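PDB 3NNB: alginate lyase from Bacteroides ovatus, which probably cleaves the polysaccharide alginate by beta-elimination. Local coordinates for residues A[48-53]-A[98-103]; A[148-153]-A[165-170]; A[39-44]-A[124-129]; A[67-72]-A[275-280]. All coordinates share one frame; numbering follows the deposited sequence.

Contact 1: residues A[48-53]-A[98-103]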
loop_
_atom_site.group_PDB
_atom_site.type_symbol
_atom_site.label_atom_id
_atom_site.label_comp_id
_atom_site.label_asym_id
_atom_site.label_seq_id
_atom_site.Cartn_x
_atom_site.Cartn_y
_atom_site.Cartn_z
ATOM N N VAL A 48 10.463 12.518 10.389
ATOM C CA VAL A 48 9.848 12.290 11.683
ATOM C C VAL A 48 10.244 13.364 12.739
ATOM O O VAL A 48 9.661 13.404 13.812
ATOM C CB VAL A 48 10.166 10.892 12.250
ATOM C CG1 VAL A 48 9.587 9.792 11.305
ATOM C CG2 VAL A 48 11.702 10.706 12.560
HETATM N N MSE A 49 11.194 14.223 12.435
HETATM C CA MSE A 49 11.544 15.329 13.335
HETATM C C MSE A 49 10.583 16.485 13.257
HETATM O O MSE A 49 10.634 17.414 14.097
HETATM C CB MSE A 49 12.972 15.796 13.070
HETATM C CG MSE A 49 13.995 14.669 13.024
HETATM SE SE MSE A 49 14.011 13.459 14.561
HETATM C CE MSE A 49 15.068 14.651 15.735
ATOM N N ASP A 50 9.663 16.475 12.299
ATOM C CA ASP A 50 8.812 17.640 12.097
ATOM C C ASP A 50 7.655 17.705 13.088
ATOM O O ASP A 50 7.148 18.794 13.373
ATOM C CB ASP A 50 8.247 17.670 10.677
ATOM C CG ASP A 50 9.303 17.900 9.634
ATOM O OD1 ASP A 50 10.376 18.406 9.973
ATOM O OD2 ASP A 50 9.062 17.545 8.460
ATOM N N LYS A 51 7.213 16.555 13.581
ATOM C CA LYS A 51 6.093 16.515 14.516
ATOM C C LYS A 51 6.429 17.322 15.783
ATOM O O LYS A 51 7.581 17.413 16.206
ATOM C CB LYS A 51 5.710 15.056 14.809
ATOM C CG LYS A 51 6.787 14.190 15.499
ATOM C CD LYS A 51 6.235 12.844 15.963
ATOM C CE LYS A 51 7.368 11.930 16.515
ATOM N NZ LYS A 51 8.293 11.490 15.378
ATOM N N THR A 52 5.433 17.878 16.443
ATOM C CA THR A 52 5.734 18.583 17.694
ATOM C C THR A 52 5.855 17.631 18.879
ATOM O O THR A 52 6.707 17.860 19.776
ATOM C CB THR A 52 4.705 19.673 17.972
ATOM O OG1 THR A 52 3.429 19.239 17.453
ATOM C CG2 THR A 52 5.158 20.940 17.279
HETATM N N MSE A 53 5.089 16.536 18.849
HETATM C CA MSE A 53 5.101 15.586 19.963
HETATM C C MSE A 53 6.219 14.579 19.757
HETATM O O MSE A 53 6.722 14.424 18.661
HETATM C CB MSE A 53 3.782 14.811 20.056
HETATM C CG MSE A 53 2.599 15.639 20.457
HETATM SE SE MSE A 53 1.071 14.493 20.794
HETATM C CE MSE A 53 1.761 13.542 22.370
ATOM N N ARG A 98 2.218 10.444 10.168
ATOM C CA ARG A 98 1.562 9.636 9.097
ATOM C C ARG A 98 1.520 10.353 7.756
ATOM O O ARG A 98 1.844 9.747 6.710
ATOM C CB ARG A 98 0.126 9.259 9.475
ATOM C CG ARG A 98 -0.624 8.547 8.389
ATOM C CD ARG A 98 -0.000 7.215 8.101
ATOM N NE ARG A 98 -0.690 6.472 7.039
ATOM C CZ ARG A 98 -0.404 6.568 5.740
ATOM N NH1 ARG A 98 0.520 7.391 5.310
ATOM N NH2 ARG A 98 -1.062 5.802 4.863
ATOM N N ASN A 99 1.112 11.614 7.764
ATOM C CA ASN A 99 1.001 12.366 6.494
ATOM C C ASN A 99 2.340 12.753 5.912
ATOM O O ASN A 99 2.487 12.780 4.703
ATOM C CB ASN A 99 0.053 13.570 6.642
ATOM C CG ASN A 99 -1.430 13.129 6.817
ATOM O OD1 ASN A 99 -1.786 12.000 6.472
ATOM N ND2 ASN A 99 -2.278 14.032 7.351
ATOM N N LYS A 100 3.333 12.998 6.749
ATOM C CA LYS A 100 4.685 13.235 6.262
ATOM C C LYS A 100 5.242 11.969 5.603
ATOM O O LYS A 100 5.832 12.031 4.518
ATOM C CB LYS A 100 5.630 13.706 7.374
ATOM C CG LYS A 100 5.338 15.052 8.084
ATOM C CD LYS A 100 5.070 16.181 7.183
ATOM C CE LYS A 100 5.166 17.557 7.945
ATOM N NZ LYS A 100 6.533 18.239 7.779
ATOM N N LEU A 101 5.042 10.813 6.248
ATOM C CA LEU A 101 5.468 9.554 5.662
ATOM C C LEU A 101 4.776 9.356 4.298
ATOM O O LEU A 101 5.421 8.914 3.332
ATOM C CB LEU A 101 5.184 8.395 6.634
ATOM C CG LEU A 101 5.725 7.020 6.144
ATOM C CD1 LEU A 101 6.264 6.167 7.294
ATOM C CD2 LEU A 101 4.605 6.316 5.372
ATOM N N GLY A 102 3.453 9.593 4.261
ATOM C CA GLY A 102 2.698 9.477 3.023
ATOM C C GLY A 102 3.258 10.376 1.931
ATOM O O GLY A 102 3.375 9.964 0.776
ATOM N N ASP A 103 3.524 11.631 2.279
ATOM C CA ASP A 103 4.024 12.603 1.292
ATOM C C ASP A 103 5.363 12.119 0.735
ATOM O O ASP A 103 5.619 12.227 -0.469
ATOM C CB ASP A 103 4.257 13.975 1.915
ATOM C CG ASP A 103 2.970 14.741 2.163
ATOM O OD1 ASP A 103 1.913 14.383 1.624
ATOM O OD2 ASP A 103 3.076 15.706 2.934
#
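D50 closes a short run of helical backbone, V48 to D50, that lacks the regular bonds of a helix, while K100 rides on the first turn of helix 98-118, and the two CA atoms, D50 CA and K100 CA, stand 8.4 Å apart. Both CA–CB bonds point toward the opposing segment, and the two side chains meet at about a right angle. K100 reaches across on a chain bent at chi2 (-49°) and chi4 (97°), which turns its ammonium group toward the aspartate. There K100 NZ makes a salt bridge with D50 OD2 at 2.7 Å. The ammonium arrives from above the carboxylate plane, 39° out of it, and also lies over the shaft of the aspartate, with K100 NZ 3.4 Å from D50 CB. The same D50 OD2 accepts a hydrogen bond from the backbone N of S47, so S47 N and K100 NZ share this oxygen and together limit its rotation. With an alanine here instead of K100, D50 would probably keep that local bond but lose its charged mate on the helix, leaving the carboxylate freer to turn. K51 NZ bonds V48 O at 2.8 Å, K60 O and D62 O, and makes a salt bridge with D97 just before helix 98-118. W134 of helix 121-136 touches the side chain of K100. The bond from M49 N to S47 OG forms an ST turn, to which D50 OD2 adds its bond back to S47 N, and a surface salt bridge joins this turn to the start of a neighbouring helix.

Contact 2: residues A[148-153]-A[165-170]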
loop_
_atom_site.group_PDB
_atom_site.type_symbol
_atom_site.label_atom_id
_atom_site.label_comp_id
_atom_site.label_asym_id
_atom_site.label_seq_id
_atom_site.Cartn_x
_atom_site.Cartn_y
_atom_site.Cartn_z
ATOM N N TYR A 148 5.452 2.703 18.022
ATOM C CA TYR A 148 4.509 3.774 18.355
ATOM C C TYR A 148 3.586 4.130 17.189
ATOM O O TYR A 148 3.101 5.235 17.106
ATOM C CB TYR A 148 5.247 4.973 18.941
ATOM C CG TYR A 148 5.945 4.584 20.245
ATOM C CD1 TYR A 148 5.224 4.544 21.441
ATOM C CD2 TYR A 148 7.274 4.186 20.268
ATOM C CE1 TYR A 148 5.832 4.129 22.632
ATOM C CE2 TYR A 148 7.868 3.765 21.435
ATOM C CZ TYR A 148 7.154 3.764 22.632
ATOM O OH TYR A 148 7.759 3.324 23.825
ATOM N N GLY A 149 3.387 3.162 16.281
ATOM C CA GLY A 149 2.407 3.305 15.201
ATOM C C GLY A 149 0.997 3.205 15.762
ATOM O O GLY A 149 0.676 2.265 16.492
ATOM N N GLN A 150 0.153 4.145 15.365
ATOM C CA GLN A 150 -1.254 4.206 15.805
ATOM C C GLN A 150 -1.496 4.067 17.301
ATOM O O GLN A 150 -2.301 3.247 17.783
ATOM C CB GLN A 150 -2.145 3.272 14.988
ATOM C CG GLN A 150 -2.224 3.679 13.552
ATOM C CD GLN A 150 -3.307 2.964 12.790
ATOM O OE1 GLN A 150 -4.334 2.547 13.370
ATOM N NE2 GLN A 150 -3.102 2.817 11.473
ATOM N N THR A 151 -0.752 4.893 18.028
ATOM C CA THR A 151 -1.121 5.291 19.400
ATOM C C THR A 151 -2.507 5.885 19.419
ATOM O O THR A 151 -2.996 6.416 18.407
ATOM C CB THR A 151 -0.144 6.369 19.960
ATOM O OG1 THR A 151 -0.309 7.622 19.270
ATOM C CG2 THR A 151 1.328 5.895 19.938
ATOM N N ILE A 152 -3.157 5.804 20.564
ATOM C CA ILE A 152 -4.488 6.355 20.725
ATOM C C ILE A 152 -4.496 7.061 22.081
ATOM O O ILE A 152 -4.209 6.449 23.098
ATOM C CB ILE A 152 -5.585 5.314 20.728
ATOM C CG1 ILE A 152 -5.603 4.469 19.451
ATOM C CG2 ILE A 152 -6.956 6.010 20.983
ATOM C CD1 ILE A 152 -6.477 3.188 19.568
ATOM N N PRO A 153 -4.822 8.356 22.097
ATOM C CA PRO A 153 -4.874 9.115 23.351
ATOM C C PRO A 153 -5.750 8.458 24.399
ATOM O O PRO A 153 -6.914 8.134 24.146
ATOM C CB PRO A 153 -5.442 10.457 22.900
ATOM C CG PRO A 153 -4.891 10.612 21.521
ATOM C CD PRO A 153 -5.084 9.229 20.950
HETATM N N MSE A 165 1.110 -0.933 11.558
HETATM C CA MSE A 165 1.820 -1.535 10.413
HETATM C C MSE A 165 1.209 -1.101 9.086
HETATM O O MSE A 165 1.919 -0.964 8.090
HETATM C CB MSE A 165 1.835 -3.065 10.504
HETATM C CG MSE A 165 2.940 -3.639 11.377
HETATM SE SE MSE A 165 4.713 -3.315 10.683
HETATM C CE MSE A 165 4.439 -3.930 8.879
ATOM N N ILE A 166 -0.104 -0.899 9.043
ATOM C CA ILE A 166 -0.748 -0.517 7.784
ATOM C C ILE A 166 -0.207 0.827 7.277
ATOM O O ILE A 166 -0.272 1.101 6.080
ATOM C CB ILE A 166 -2.317 -0.546 7.895
ATOM C CG1 ILE A 166 -2.983 -0.792 6.533
ATOM C CG2 ILE A 166 -2.882 0.772 8.521
ATOM C CD1 ILE A 166 -2.775 -2.180 5.961
ATOM N N ASP A 167 0.272 1.682 8.185
ATOM C CA ASP A 167 0.747 3.024 7.810
ATOM C C ASP A 167 1.813 2.982 6.717
ATOM O O ASP A 167 1.930 3.922 5.928
ATOM C CB ASP A 167 1.341 3.774 9.004
ATOM C CG ASP A 167 0.306 4.182 10.063
ATOM O OD1 ASP A 167 -0.843 3.706 10.012
ATOM O OD2 ASP A 167 0.680 4.952 10.980
ATOM N N ILE A 168 2.638 1.921 6.699
ATOM C CA ILE A 168 3.763 1.845 5.777
ATOM C C ILE A 168 3.510 0.947 4.600
ATOM O O ILE A 168 4.423 0.587 3.883
ATOM C CB ILE A 168 5.080 1.417 6.494
ATOM C CG1 ILE A 168 4.972 0.072 7.227
ATOM C CG2 ILE A 168 5.549 2.552 7.412
ATOM C CD1 ILE A 168 6.374 -0.625 7.438
ATOM N N TYR A 169 2.247 0.543 4.390
ATOM C CA TYR A 169 1.940 -0.397 3.308
ATOM C C TYR A 169 2.466 0.112 1.932
ATOM O O TYR A 169 2.906 -0.697 1.111
ATOM C CB TYR A 169 0.455 -0.681 3.211
ATOM C CG TYR A 169 0.148 -1.806 2.231
ATOM C CD1 TYR A 169 0.162 -3.123 2.661
ATOM C CD2 TYR A 169 -0.091 -1.553 0.880
ATOM C CE1 TYR A 169 -0.070 -4.161 1.781
ATOM C CE2 TYR A 169 -0.331 -2.587 -0.008
ATOM C CZ TYR A 169 -0.313 -3.895 0.462
ATOM O OH TYR A 169 -0.535 -4.935 -0.448
ATOM N N SER A 170 2.413 1.422 1.694
ATOM C CA SER A 170 2.925 2.000 0.447
ATOM C C SER A 170 4.430 1.766 0.195
ATOM O O SER A 170 4.888 1.926 -0.947
ATOM C CB SER A 170 2.609 3.496 0.329
ATOM O OG SER A 170 3.339 4.243 1.260
#
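Q150 gives its amide N-H to the carboxylate of D167 in a nearly straight bond: Q150 NE2 lies 2.8 Å from D167 OD1, with an angle of 170° at the hydrogen. The acceptor sits in the amide plane and is met on its syn side, and the two flat groups are turned only 25° from each other. An extended chain beyond CG carries the amide this far, and the methyl I166 CG2 lies 3.6 Å from Q150 NE2. In the second shell the other oxygen, D167 OD2, is bonded by the hydroxyls of Y63 and S65, so the carboxylate is gripped from both ends and its rotation is set. S65 OG also meets the backbone N of Q150, tying donor and acceptor to one serine. The chain turns a corner at G149 and Q150, and the glutamine there points toward 165-170. A bound citrate, probably from the crystallisation liquor, lies about 5 Å from the side chain of Q150, consistent with a nearby pocket. Strand 148-151 runs parallel to strand 64-66, whereas the segment 165-170 packs against helices, I166 touching A225 of helix 221-236 and I168 touching L202 of helix 189-208.

Contact 3: residues A[39-44]-A[124-129]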
loop_
_atom_site.group_PDB
_atom_site.type_symbol
_atom_site.label_atom_id
_atom_site.label_comp_id
_atom_site.label_asym_id
_atom_site.label_seq_id
_atom_site.Cartn_x
_atom_site.Cartn_y
_atom_site.Cartn_z
ATOM N N LYS A 39 6.209 18.863 -9.535
ATOM C CA LYS A 39 5.654 19.373 -8.283
ATOM C C LYS A 39 6.430 18.810 -7.073
ATOM O O LYS A 39 6.717 19.526 -6.100
ATOM C CB LYS A 39 4.170 19.007 -8.154
ATOM C CG LYS A 39 3.253 19.796 -9.065
ATOM C CD LYS A 39 1.788 19.316 -8.915
ATOM C CE LYS A 39 0.922 19.809 -10.071
ATOM N NZ LYS A 39 -0.388 19.090 -10.138
ATOM N N ALA A 40 6.824 17.532 -7.159
ATOM C CA ALA A 40 7.605 16.910 -6.104
ATOM C C ALA A 40 8.966 17.569 -5.956
ATOM O O ALA A 40 9.512 17.583 -4.840
ATOM C CB ALA A 40 7.738 15.383 -6.311
ATOM N N LEU A 41 9.532 18.078 -7.071
ATOM C CA LEU A 41 10.825 18.801 -6.987
ATOM C C LEU A 41 10.750 20.024 -6.087
ATOM O O LEU A 41 11.752 20.427 -5.521
ATOM C CB LEU A 41 11.306 19.236 -8.359
ATOM C CG LEU A 41 11.704 18.169 -9.380
ATOM C CD1 LEU A 41 12.158 18.828 -10.721
ATOM C CD2 LEU A 41 12.783 17.244 -8.850
ATOM N N LYS A 42 9.570 20.628 -5.991
ATOM C CA LYS A 42 9.366 21.811 -5.176
ATOM C C LYS A 42 9.210 21.509 -3.702
ATOM O O LYS A 42 9.216 22.436 -2.878
ATOM C CB LYS A 42 8.095 22.537 -5.648
ATOM C CG LYS A 42 8.195 23.060 -7.068
ATOM C CD LYS A 42 6.905 23.739 -7.505
ATOM C CE LYS A 42 7.047 24.319 -8.914
ATOM N NZ LYS A 42 7.127 23.314 -10.018
HETATM N N MSE A 43 8.954 20.249 -3.360
HETATM C CA MSE A 43 8.611 19.885 -1.969
HETATM C C MSE A 43 9.870 19.769 -1.113
HETATM O O MSE A 43 10.866 19.181 -1.522
HETATM C CB MSE A 43 7.816 18.572 -1.915
HETATM C CG MSE A 43 7.459 18.137 -0.482
HETATM SE SE MSE A 43 6.509 16.433 -0.412
HETATM C CE MSE A 43 4.747 17.027 -0.930
ATOM N N THR A 44 9.821 20.341 0.095
ATOM C CA THR A 44 10.911 20.156 1.052
ATOM C C THR A 44 10.739 18.754 1.664
ATOM O O THR A 44 9.653 18.446 2.185
ATOM C CB THR A 44 10.858 21.199 2.189
ATOM O OG1 THR A 44 10.980 22.504 1.614
ATOM C CG2 THR A 44 11.973 20.962 3.204
ATOM N N ALA A 124 15.627 11.437 -10.104
ATOM C CA ALA A 124 16.254 10.466 -9.202
ATOM C C ALA A 124 17.039 11.157 -8.086
ATOM O O ALA A 124 17.032 10.699 -6.930
ATOM C CB ALA A 124 17.141 9.469 -9.956
ATOM N N GLN A 125 17.703 12.279 -8.425
ATOM C CA GLN A 125 18.466 13.048 -7.437
ATOM C C GLN A 125 17.529 13.548 -6.356
ATOM O O GLN A 125 17.848 13.494 -5.159
ATOM C CB GLN A 125 19.237 14.204 -8.114
ATOM C CG GLN A 125 20.262 14.917 -7.234
ATOM C CD GLN A 125 19.651 15.877 -6.204
ATOM O OE1 GLN A 125 18.479 16.337 -6.311
ATOM N NE2 GLN A 125 20.478 16.244 -5.254
ATOM N N LYS A 126 16.331 13.986 -6.743
ATOM C CA LYS A 126 15.361 14.482 -5.726
ATOM C C LYS A 126 14.814 13.337 -4.906
ATOM O O LYS A 126 14.658 13.478 -3.691
ATOM C CB LYS A 126 14.231 15.283 -6.341
ATOM C CG LYS A 126 13.235 15.879 -5.362
ATOM C CD LYS A 126 13.679 17.213 -4.769
ATOM C CE LYS A 126 12.747 17.726 -3.661
ATOM N NZ LYS A 126 12.976 19.173 -3.293
ATOM N N ALA A 127 14.570 12.201 -5.539
ATOM C CA ALA A 127 14.108 11.053 -4.802
ATOM C C ALA A 127 15.093 10.613 -3.744
ATOM O O ALA A 127 14.703 10.288 -2.619
ATOM C CB ALA A 127 13.779 9.845 -5.744
ATOM N N VAL A 128 16.371 10.591 -4.105
ATOM C CA VAL A 128 17.444 10.213 -3.168
ATOM C C VAL A 128 17.519 11.225 -2.002
ATOM O O VAL A 128 17.814 10.822 -0.882
ATOM C CB VAL A 128 18.794 9.998 -3.939
ATOM C CG1 VAL A 128 19.973 9.802 -2.995
ATOM C CG2 VAL A 128 18.663 8.765 -4.826
ATOM N N ASP A 129 17.230 12.514 -2.265
ATOM C CA ASP A 129 17.191 13.542 -1.212
ATOM C C ASP A 129 16.075 13.201 -0.220
ATOM O O ASP A 129 16.335 13.138 0.975
ATOM C CB ASP A 129 17.017 14.908 -1.864
ATOM C CG ASP A 129 17.121 16.078 -0.917
ATOM O OD1 ASP A 129 17.625 15.979 0.213
ATOM O OD2 ASP A 129 16.753 17.169 -1.422
#
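K126 sends CG anti to its backbone nitrogen, turns once at chi2 (84°) and then runs straight, a path that carries its chain across L41 and delivers the ammonium to the carbonyls near the C-terminal end of helix 27-41. Two of them share it. K126 NZ bonds L41 O at 2.8 Å and M43 O at the same 2.8 Å. The approaches differ: at L41 O the nitrogen stands above the carbonyl plane, 52° out of it and not on a lone pair, whereas at M43 O it is tilted by 31°. The carbon beside the charge is drawn into the same cluster, K126 CE lying 3.4 Å from A40 O. Nearer the lysine's root the contact is apolar. The methyl L41 CD2 presses on K126 CB at 3.5 Å, tighter than usual for two carbons, and touches K126 CG at 3.8 Å. L41 and K126 cross at a slant, the leucine over the start of the lysine and its own carbonyl near the far end. L111 of helix 98-118 touches both A40 and K126. On helix 121-136 itself, A124 and V128 turn to S184 and F187, two residues of the sodium site. A positive charge among carbonyls near the C-terminal end of a helix probably offsets the partial negative charge that gathers there. A lysine of helix 121-136 thus bonds the C-terminal carbonyls of helix 27-41 and joins two helices of a mainly helical fold, consistent with the (α/α)-toroid fold of the six-hairpin clan to which the family is assigned.

Contact 4: residues A[67-72]-A[275-280]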
loop_
_atom_site.group_PDB
_atom_site.type_symbol
_atom_site.label_atom_id
_atom_site.label_comp_id
_atom_site.label_asym_id
_atom_site.label_seq_id
_atom_site.Cartn_x
_atom_site.Cartn_y
_atom_site.Cartn_z
ATOM N N GLY A 67 -4.237 6.443 15.751
ATOM C CA GLY A 67 -5.299 5.658 15.123
ATOM C C GLY A 67 -6.275 6.612 14.423
ATOM O O GLY A 67 -6.865 7.495 15.083
ATOM N N PRO A 68 -6.453 6.484 13.098
ATOM C CA PRO A 68 -7.175 7.556 12.396
ATOM C C PRO A 68 -8.636 7.723 12.780
ATOM O O PRO A 68 -9.157 8.819 12.652
ATOM C CB PRO A 68 -7.095 7.136 10.941
ATOM C CG PRO A 68 -5.847 6.443 10.879
ATOM C CD PRO A 68 -5.715 5.653 12.137
ATOM N N TYR A 69 -9.289 6.649 13.238
ATOM C CA TYR A 69 -10.726 6.705 13.542
ATOM C C TYR A 69 -11.040 7.024 15.001
ATOM O O TYR A 69 -12.174 6.820 15.459
ATOM C CB TYR A 69 -11.389 5.404 13.145
ATOM C CG TYR A 69 -11.250 5.040 11.674
ATOM C CD1 TYR A 69 -11.266 5.987 10.654
ATOM C CD2 TYR A 69 -11.154 3.702 11.313
ATOM C CE1 TYR A 69 -11.169 5.594 9.292
ATOM C CE2 TYR A 69 -11.051 3.318 9.949
ATOM C CZ TYR A 69 -11.083 4.265 8.969
ATOM O OH TYR A 69 -10.982 3.861 7.634
ATOM N N TRP A 70 -10.034 7.497 15.741
ATOM C CA TRP A 70 -10.177 7.727 17.184
ATOM C C TRP A 70 -10.244 9.227 17.446
ATOM O O TRP A 70 -9.397 9.995 16.962
ATOM C CB TRP A 70 -9.012 7.019 17.950
ATOM C CG TRP A 70 -9.145 5.527 17.847
ATOM C CD1 TRP A 70 -8.766 4.727 16.782
ATOM C CD2 TRP A 70 -9.824 4.671 18.758
ATOM N NE1 TRP A 70 -9.113 3.424 17.031
ATOM C CE2 TRP A 70 -9.769 3.354 18.227
ATOM C CE3 TRP A 70 -10.436 4.873 19.998
ATOM C CZ2 TRP A 70 -10.317 2.246 18.906
ATOM C CZ3 TRP A 70 -10.974 3.775 20.670
ATOM C CH2 TRP A 70 -10.897 2.486 20.125
ATOM N N TRP A 71 -11.272 9.608 18.224
ATOM C CA TRP A 71 -11.653 10.997 18.471
ATOM C C TRP A 71 -11.852 11.275 19.951
ATOM O O TRP A 71 -12.208 10.382 20.707
ATOM C CB TRP A 71 -13.009 11.320 17.808
ATOM C CG TRP A 71 -13.029 11.218 16.303
ATOM C CD1 TRP A 71 -12.955 10.082 15.558
ATOM C CD2 TRP A 71 -13.146 12.302 15.386
ATOM N NE1 TRP A 71 -13.012 10.396 14.202
ATOM C CE2 TRP A 71 -13.124 11.752 14.075
ATOM C CE3 TRP A 71 -13.241 13.692 15.532
ATOM C CZ2 TRP A 71 -13.253 12.546 12.939
ATOM C CZ3 TRP A 71 -13.362 14.472 14.391
ATOM C CH2 TRP A 71 -13.336 13.906 13.134
ATOM N N PRO A 72 -11.667 12.547 20.354
ATOM C CA PRO A 72 -12.011 12.920 21.736
ATOM C C PRO A 72 -13.462 12.600 22.070
ATOM O O PRO A 72 -14.351 12.797 21.231
ATOM C CB PRO A 72 -11.759 14.436 21.794
ATOM C CG PRO A 72 -10.975 14.782 20.593
ATOM C CD PRO A 72 -11.138 13.672 19.565
ATOM N N LEU A 275 -17.720 -1.341 1.248
ATOM C CA LEU A 275 -17.268 -1.477 -0.132
ATOM C C LEU A 275 -15.770 -1.122 -0.190
ATOM O O LEU A 275 -14.971 -1.811 -0.838
ATOM C CB LEU A 275 -18.065 -0.591 -1.053
ATOM C CG LEU A 275 -17.699 -0.635 -2.526
ATOM C CD1 LEU A 275 -17.898 -2.034 -3.089
ATOM C CD2 LEU A 275 -18.518 0.425 -3.381
ATOM N N GLY A 276 -15.392 -0.057 0.493
ATOM C CA GLY A 276 -13.990 0.347 0.540
ATOM C C GLY A 276 -13.042 -0.709 1.085
ATOM O O GLY A 276 -12.012 -0.969 0.484
ATOM N N TYR A 277 -13.404 -1.341 2.185
ATOM C CA TYR A 277 -12.556 -2.366 2.766
ATOM C C TYR A 277 -12.549 -3.676 1.941
ATOM O O TYR A 277 -11.528 -4.380 1.910
ATOM C CB TYR A 277 -12.924 -2.616 4.236
ATOM C CG TYR A 277 -12.243 -1.627 5.149
ATOM C CD1 TYR A 277 -10.880 -1.656 5.313
ATOM C CD2 TYR A 277 -12.943 -0.558 5.742
ATOM C CE1 TYR A 277 -10.221 -0.725 6.124
ATOM C CE2 TYR A 277 -12.272 0.384 6.554
ATOM C CZ TYR A 277 -10.927 0.275 6.752
ATOM O OH TYR A 277 -10.258 1.223 7.509
ATOM N N THR A 278 -13.686 -4.026 1.341
ATOM C CA THR A 278 -13.732 -5.187 0.434
ATOM C C THR A 278 -12.689 -4.960 -0.680
ATOM O O THR A 278 -11.906 -5.854 -1.028
ATOM C CB THR A 278 -15.118 -5.344 -0.179
ATOM O OG1 THR A 278 -16.047 -5.802 0.825
ATOM C CG2 THR A 278 -15.115 -6.344 -1.362
ATOM N N ILE A 279 -12.678 -3.766 -1.232
ATOM C CA ILE A 279 -11.728 -3.418 -2.310
ATOM C C ILE A 279 -10.261 -3.313 -1.820
ATOM O O ILE A 279 -9.360 -3.764 -2.480
ATOM C CB ILE A 279 -12.186 -2.095 -3.014
ATOM C CG1 ILE A 279 -13.490 -2.344 -3.765
ATOM C CG2 ILE A 279 -11.072 -1.529 -3.926
ATOM C CD1 ILE A 279 -14.171 -1.064 -4.275
ATOM N N PHE A 280 -10.069 -2.698 -0.664
ATOM C CA PHE A 280 -8.751 -2.579 -0.011
ATOM C C PHE A 280 -8.125 -3.957 0.124
ATOM O O PHE A 280 -6.970 -4.176 -0.291
ATOM C CB PHE A 280 -8.995 -1.965 1.362
ATOM C CG PHE A 280 -7.755 -1.490 2.132
ATOM C CD1 PHE A 280 -6.972 -0.448 1.679
ATOM C CD2 PHE A 280 -7.464 -2.040 3.377
ATOM C CE1 PHE A 280 -5.907 0.035 2.453
ATOM C CE2 PHE A 280 -6.412 -1.580 4.136
ATOM C CZ PHE A 280 -5.640 -0.546 3.685
#
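Y69 OH and Y277 OH meet at 2.7 Å in a hydrogen bond in which either could be the donor. It joins two side chains that come from opposite directions, although Y69 CA and Y277 CA, the nearest pair of alpha carbons, are 14.2 Å apart. The two phenols do not stack. Y277 OH lies at the edge of the Y69 ring, in its plane, and is 3.3 Å from Y69 CE2; Y69 OH in turn comes within 3.7 Å of Y277 CZ. Only the outer ends of the rings touch, CE2 of Y69 standing 4.4 Å from CZ of Y277. On the Y69 side a type I beta turn from G67 to W70, closed by W70 N to G67 O at 3.2 Å, presents the tyrosine. Placing CG beside the backbone nitrogen (chi1 -59°), Y69 extends its ring toward the helix. R271 makes a cation-pi contact with Y277 and also touches Y69. A leucine in place of Y69 would probably leave the hydroxyl of Y277 without its mate on the turn and the second ring freer to move. A citrate, probably from the crystallisation liquor, is bonded by W70 NE1 and lies about 3 Å from the side chain of Y277, consistent with a pocket between the two segments. Strand 70-71 pairs antiparallel with strand 83-84, while helix 274-293 rests on helix 336-351 through L275 and I279 and brings Y277 against N221 of helix 221-236 and E268 of helix 266-269.

Read from the N terminus, contact 3 opens first, at 39-44, and closes at 124-129, drawing the end of helix 27-41 to helix 121-136. Contact 1 lies wholly within that span, tying the loop at 48-53 to the start of helix 98-118. Contact 4 opens at 67-72, inside both, and closes only at 275-280, so it crosses them and spans much of the chain. Contact 2 follows contacts 1 and 3 in series but falls inside contact 4. It touches contact 1, L101 packing on I168, and contact 4, T151 O probably bonding G67 N. The strand region is thereby joined to helices early and late in the chain.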